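Local coordinates for type III effector Xcv3220-like C-terminal domain-containing protein (Xanthomonas campestris pv. vesicatoria, PDB 4FC9), which probably acts as an E3 ubiquitin ligase after secretion into plant host cells, the all-helical C-terminal domain described here being the likely catalytic part, at residues A[44-48]-A[155-159]; A[87-93]-A[177-181]. One frame throughout, in Å; residues are numbered along the deposited sequence. Where two conformers were deposited one is given.

Contact 1 of 2, residues A[44-48]-A[155-159]; sequences MLSTV and LAKAV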
loop_
_atom_site.group_PDB
_atom_site.type_symbol
_atom_site.label_atom_id
_atom_site.label_comp_id
_atom_site.label_asym_id
_atom_site.label_seq_id
_atom_site.Cartn_x
_atom_site.Cartn_y
_atom_site.Cartn_z
HETATM N N MSE A 44 10.273 -6.737 -0.233
HETATM C CA MSE A 44 10.062 -5.913 -1.418
HETATM C C MSE A 44 10.580 -4.500 -1.198
HETATM O O MSE A 44 11.241 -3.932 -2.071
HETATM C CB MSE A 44 8.580 -5.880 -1.785
HETATM C CG MSE A 44 8.055 -7.214 -2.269
HETATM SE SE MSE A 44 6.122 -7.286 -2.399
HETATM C CE MSE A 44 5.854 -6.170 -3.974
ATOM N N LEU A 45 10.276 -3.944 -0.029
ATOM C CA LEU A 45 10.770 -2.623 0.347
ATOM C C LEU A 45 12.283 -2.625 0.373
ATOM O O LEU A 45 12.920 -1.678 -0.084
ATOM C CB LEU A 45 10.252 -2.225 1.724
ATOM C CG LEU A 45 8.812 -1.749 1.763
ATOM C CD1 LEU A 45 8.468 -1.313 3.171
ATOM C CD2 LEU A 45 8.629 -0.614 0.776
ATOM N N SER A 46 12.854 -3.693 0.921
ATOM C CA SER A 46 14.296 -3.854 0.939
ATOM C C SER A 46 14.830 -3.889 -0.485
ATOM O O SER A 46 15.816 -3.235 -0.799
ATOM C CB SER A 46 14.685 -5.138 1.664
ATOM O OG SER A 46 16.092 -5.257 1.736
ATOM N N THR A 47 14.168 -4.655 -1.345
ATOM C CA THR A 47 14.573 -4.757 -2.736
ATOM C C THR A 47 14.582 -3.370 -3.382
ATOM O O THR A 47 15.576 -2.959 -3.978
ATOM C CB THR A 47 13.655 -5.712 -3.515
ATOM O OG1 THR A 47 13.718 -7.012 -2.920
ATOM C CG2 THR A 47 14.096 -5.821 -4.966
ATOM N N VAL A 48 13.495 -2.628 -3.214
ATOM C CA VAL A 48 13.383 -1.300 -3.809
ATOM C C VAL A 48 14.379 -0.274 -3.247
ATOM O O VAL A 48 15.036 0.440 -4.001
ATOM C CB VAL A 48 11.952 -0.742 -3.656
ATOM C CG1 VAL A 48 11.893 0.716 -4.092
ATOM C CG2 VAL A 48 10.974 -1.584 -4.449
ATOM N N LEU A 155 8.131 3.322 -6.554
ATOM C CA LEU A 155 8.130 1.887 -6.319
ATOM C C LEU A 155 7.827 1.533 -4.862
ATOM O O LEU A 155 7.193 0.517 -4.587
ATOM C CB LEU A 155 9.447 1.264 -6.764
ATOM C CG LEU A 155 9.557 1.117 -8.276
ATOM C CD1 LEU A 155 10.920 0.592 -8.644
ATOM C CD2 LEU A 155 8.465 0.190 -8.789
ATOM N N ALA A 156 8.275 2.369 -3.934
ATOM C CA ALA A 156 7.953 2.143 -2.534
ATOM C C ALA A 156 6.443 2.240 -2.340
ATOM O O ALA A 156 5.861 1.458 -1.595
ATOM C CB ALA A 156 8.671 3.133 -1.642
ATOM N N LYS A 157 5.804 3.184 -3.028
ATOM C CA LYS A 157 4.354 3.291 -2.945
ATOM C C LYS A 157 3.680 2.060 -3.542
ATOM O O LYS A 157 2.667 1.593 -3.027
ATOM C CB LYS A 157 3.833 4.571 -3.605
ATOM C CG LYS A 157 2.311 4.718 -3.536
ATOM C CD LYS A 157 1.793 4.822 -2.104
ATOM C CE LYS A 157 2.207 6.133 -1.466
ATOM N NZ LYS A 157 1.570 6.331 -0.134
ATOM N N ALA A 158 4.245 1.528 -4.621
ATOM C CA ALA A 158 3.680 0.339 -5.244
ATOM C C ALA A 158 3.755 -0.861 -4.309
ATOM O O ALA A 158 2.841 -1.679 -4.269
ATOM C CB ALA A 158 4.372 0.040 -6.559
ATOM N N VAL A 159 4.842 -0.960 -3.554
ATOM C CA VAL A 159 4.985 -2.024 -2.560
ATOM C C VAL A 159 3.963 -1.841 -1.443
ATOM O O VAL A 159 3.370 -2.812 -0.970
ATOM C CB VAL A 159 6.414 -2.079 -1.972
ATOM C CG1 VAL A 159 6.486 -3.096 -0.841
ATOM C CG2 VAL A 159 7.429 -2.414 -3.051
#
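Val159 is the most prominent bump in this interface: its forked side chain fits between Met44, Leu45 and Val48, three neighbours on one flank of helix 32-49. Met44, a selenomethionine in this crystal, forms one wall with the base of its chain, CB lying 3.6 Å from Val159 CG1. Leu45 supplies another wall. Although its CB does not head straight for the other helix, the side chain turns inward at its end and brings CD2 within 3.7 Å of Val159 CG1. The third wall is Val48, whose CG2 is 3.9 Å from Val159 CG2. With chi1 at 174°, Val159 sends CG1 to the Met44 and Leu45 side and CG2 toward Met44 and Val48, which shows why a beta-branched residue suits the spot: both methyls find apolar partners, and Met44 CB touches each of them.

The fit is reciprocal. Val48 enters a shallow hollow beside Val159, floored by Leu155 CB, 3.7 Å from Val48 CG1, and by the backbone of Ala156, whose N also lies near that methyl. Next to it, under the end of Leu45, the small side chain of Ala156 lets the CA atoms of Leu45 and Ala156 approach to 6.2 Å. The Leu155 side chain also packs against Tyr63 and against Leu81 of helix 79-88, while Val48 also meets Pro55.

No hydrogen bond joins the two segments; the contact is made by van der Waals packing of mostly apolar groups. The short axes run 9.5 Å apart at 172°, and the interdigitated side chains are those of an antiparallel helix pair, here joining helix 32-49 to helix 152-171 in an all-helical domain.

Contact 2 of 2, residues A[87-93]-A[177-181]; sequences ESRDLEF and ARFPE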
loop_
_atom_site.group_PDB
_atom_site.type_symbol
_atom_site.label_atom_id
_atom_site.label_comp_id
_atom_site.label_asym_id
_atom_site.label_seq_id
_atom_site.Cartn_x
_atom_site.Cartn_y
_atom_site.Cartn_z
ATOM N N GLU A 87 -6.543 -0.973 -10.412
ATOM C CA GLU A 87 -7.202 -1.362 -9.166
ATOM C C GLU A 87 -7.363 -0.173 -8.223
ATOM O O GLU A 87 -8.378 -0.039 -7.546
ATOM C CB GLU A 87 -6.420 -2.473 -8.458
ATOM C CG GLU A 87 -6.500 -3.825 -9.127
ATOM C CD GLU A 87 -5.635 -4.859 -8.442
ATOM O OE1 GLU A 87 -5.143 -4.586 -7.330
ATOM O OE2 GLU A 87 -5.436 -5.945 -9.017
ATOM N N SER A 88 -6.359 0.697 -8.192
ATOM C CA SER A 88 -6.373 1.839 -7.288
ATOM C C SER A 88 -7.409 2.892 -7.695
ATOM O O SER A 88 -7.741 3.778 -6.912
ATOM C CB SER A 88 -4.981 2.457 -7.179
ATOM O OG SER A 88 -4.635 3.143 -8.368
ATOM N N ARG A 89 -7.920 2.785 -8.915
ATOM C CA ARG A 89 -8.984 3.661 -9.385
ATOM C C ARG A 89 -10.349 3.019 -9.182
ATOM O O ARG A 89 -11.380 3.650 -9.403
ATOM C CB ARG A 89 -8.795 3.976 -10.867
ATOM C CG ARG A 89 -8.086 5.287 -11.155
ATOM C CD ARG A 89 -6.655 5.262 -10.693
ATOM N NE ARG A 89 -5.811 6.126 -11.511
ATOM C CZ ARG A 89 -4.515 6.340 -11.293
ATOM N NH1 ARG A 89 -3.827 7.142 -12.101
ATOM N NH2 ARG A 89 -3.903 5.756 -10.269
ATOM N N ASP A 90 -10.345 1.758 -8.766
ATOM C CA ASP A 90 -11.567 0.971 -8.642
ATOM C C ASP A 90 -12.319 1.264 -7.342
ATOM O O ASP A 90 -11.745 1.214 -6.257
ATOM C CB ASP A 90 -11.238 -0.519 -8.749
ATOM C CG ASP A 90 -12.429 -1.406 -8.470
ATOM O OD1 ASP A 90 -12.214 -2.532 -7.975
ATOM O OD2 ASP A 90 -13.573 -0.992 -8.751
ATOM N N LEU A 91 -13.611 1.556 -7.465
ATOM C CA LEU A 91 -14.441 1.905 -6.320
ATOM C C LEU A 91 -14.490 0.812 -5.275
ATOM O O LEU A 91 -14.601 1.087 -4.083
ATOM C CB LEU A 91 -15.867 2.183 -6.775
ATOM C CG LEU A 91 -16.050 3.330 -7.756
ATOM C CD1 LEU A 91 -17.529 3.475 -8.078
ATOM C CD2 LEU A 91 -15.467 4.614 -7.184
ATOM N N GLU A 92 -14.439 -0.434 -5.726
ATOM C CA GLU A 92 -14.527 -1.561 -4.813
ATOM C C GLU A 92 -13.258 -1.649 -3.985
ATOM O O GLU A 92 -13.305 -1.974 -2.800
ATOM C CB GLU A 92 -14.767 -2.854 -5.582
ATOM C CG GLU A 92 -15.808 -2.701 -6.682
ATOM C CD GLU A 92 -16.766 -3.870 -6.753
ATOM O OE1 GLU A 92 -16.560 -4.857 -6.016
ATOM O OE2 GLU A 92 -17.729 -3.796 -7.546
ATOM N N PHE A 93 -12.126 -1.343 -4.611
ATOM C CA PHE A 93 -10.860 -1.299 -3.897
ATOM C C PHE A 93 -10.850 -0.160 -2.885
ATOM O O PHE A 93 -10.497 -0.351 -1.724
ATOM C CB PHE A 93 -9.687 -1.140 -4.863
ATOM C CG PHE A 93 -8.366 -0.928 -4.176
ATOM C CD1 PHE A 93 -7.641 -2.007 -3.688
ATOM C CD2 PHE A 93 -7.854 0.353 -4.006
ATOM C CE1 PHE A 93 -6.427 -1.813 -3.046
ATOM C CE2 PHE A 93 -6.643 0.556 -3.363
ATOM C CZ PHE A 93 -5.929 -0.528 -2.884
ATOM N N ALA A 177 -10.533 -12.919 -6.274
ATOM C CA ALA A 177 -10.917 -12.970 -7.676
ATOM C C ALA A 177 -10.814 -11.590 -8.314
ATOM O O ALA A 177 -10.495 -11.471 -9.495
ATOM C CB ALA A 177 -12.318 -13.525 -7.824
ATOM N N ARG A 178 -11.068 -10.551 -7.522
ATOM C CA ARG A 178 -11.048 -9.178 -8.024
ATOM C C ARG A 178 -9.642 -8.598 -8.029
ATOM O O ARG A 178 -9.279 -7.796 -8.894
ATOM C CB ARG A 178 -11.969 -8.295 -7.182
ATOM C CG ARG A 178 -12.117 -6.886 -7.717
ATOM C CD ARG A 178 -13.381 -6.234 -7.193
ATOM N NE ARG A 178 -13.662 -4.973 -7.869
ATOM C CZ ARG A 178 -14.260 -4.879 -9.053
ATOM N NH1 ARG A 178 -14.629 -5.977 -9.699
ATOM N NH2 ARG A 178 -14.484 -3.688 -9.595
ATOM N N PHE A 179 -8.854 -9.006 -7.043
ATOM C CA PHE A 179 -7.484 -8.546 -6.905
ATOM C C PHE A 179 -6.584 -9.762 -6.917
ATOM O O PHE A 179 -6.228 -10.292 -5.864
ATOM C CB PHE A 179 -7.323 -7.753 -5.612
ATOM C CG PHE A 179 -8.362 -6.681 -5.437
ATOM C CD1 PHE A 179 -8.658 -5.813 -6.480
ATOM C CD2 PHE A 179 -9.064 -6.565 -4.251
ATOM C CE1 PHE A 179 -9.619 -4.836 -6.337
ATOM C CE2 PHE A 179 -10.027 -5.589 -4.100
ATOM C CZ PHE A 179 -10.306 -4.724 -5.144
ATOM N N PRO A 180 -6.228 -10.214 -8.126
ATOM C CA PRO A 180 -5.482 -11.448 -8.381
ATOM C C PRO A 180 -4.118 -11.427 -7.718
ATOM O O PRO A 180 -3.567 -10.363 -7.445
ATOM C CB PRO A 180 -5.302 -11.438 -9.901
ATOM C CG PRO A 180 -6.355 -10.525 -10.413
ATOM C CD PRO A 180 -6.504 -9.476 -9.371
ATOM N N GLU A 181 -3.581 -12.607 -7.450
ATOM C CA GLU A 181 -2.224 -12.690 -6.965
ATOM C C GLU A 181 -1.304 -12.156 -8.042
ATOM O O GLU A 181 -1.495 -12.424 -9.226
ATOM C CB GLU A 181 -1.855 -14.127 -6.631
ATOM C CG GLU A 181 -2.114 -14.497 -5.196
ATOM C CD GLU A 181 -1.413 -15.774 -4.805
ATOM O OE1 GLU A 181 -0.187 -15.728 -4.576
ATOM O OE2 GLU A 181 -2.086 -16.823 -4.735
#
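Arg178 reaches Asp90 from the loop that follows helix 152-171, making a salt bridge to an N-cap residue: Asp90 sits just ahead of helix 91-101. The arginine, extended as far as NE, grips the carboxylate side-on. NE donates to the syn lone pair of OD1 on Asp90 at 2.8 Å, tilted from the guanidinium plane, whereas NH2 donates to Asp90 OD2 at 3.0 Å almost within that plane. Glu92 covers one guanidinium face. Its OE1 lies 3.4 Å from Arg178 NE, well out of plane, so it contributes charge and no hydrogen bond; two carboxylates this close would be expected to offset the guanidinium charge.

Phe179 packs beside this cluster. Phe93 turns its ring edge to one face of Phe179 in a T-shaped pair, planes at 89°, and its CB lies 3.6 Å from Phe179 CZ. CG of Arg178 lies over the opposite face, toward its rim. The carboxylate of Glu87 approaches the ring obliquely, CD 3.7 Å from Phe179 CD1, and its OE2 makes a salt bridge with Arg165 of helix 152-171.

Farther out, Met161 and Ile168 of that same helix back Phe93. Asp90, with its carboxylate anti to the backbone N (chi1 173°), also caps its helix: Glu92 N and Arg178 NH2 approach Asp90 OD2 from opposite faces of the carboxylate.

The centres of contacts 1 and 2 lie 19 Å apart and their nearest atoms about 8 Å apart, so they do not touch. Helix 152-171 connects them: its early part packs on helix 32-49 in contact 1, while farther along Met161, Arg165 and Ile168 back contact 2. Helix 79-88 also spans the gap, with Leu81 and Met84 near contact 1 and Glu87 in contact 2. The segments alternate along the chain, 44-48, 87-93, 155-159 and 177-181, so the two later segments pack on the two earlier ones, in the same order. One contact is buried and apolar, the other partly buried and mixed with charge.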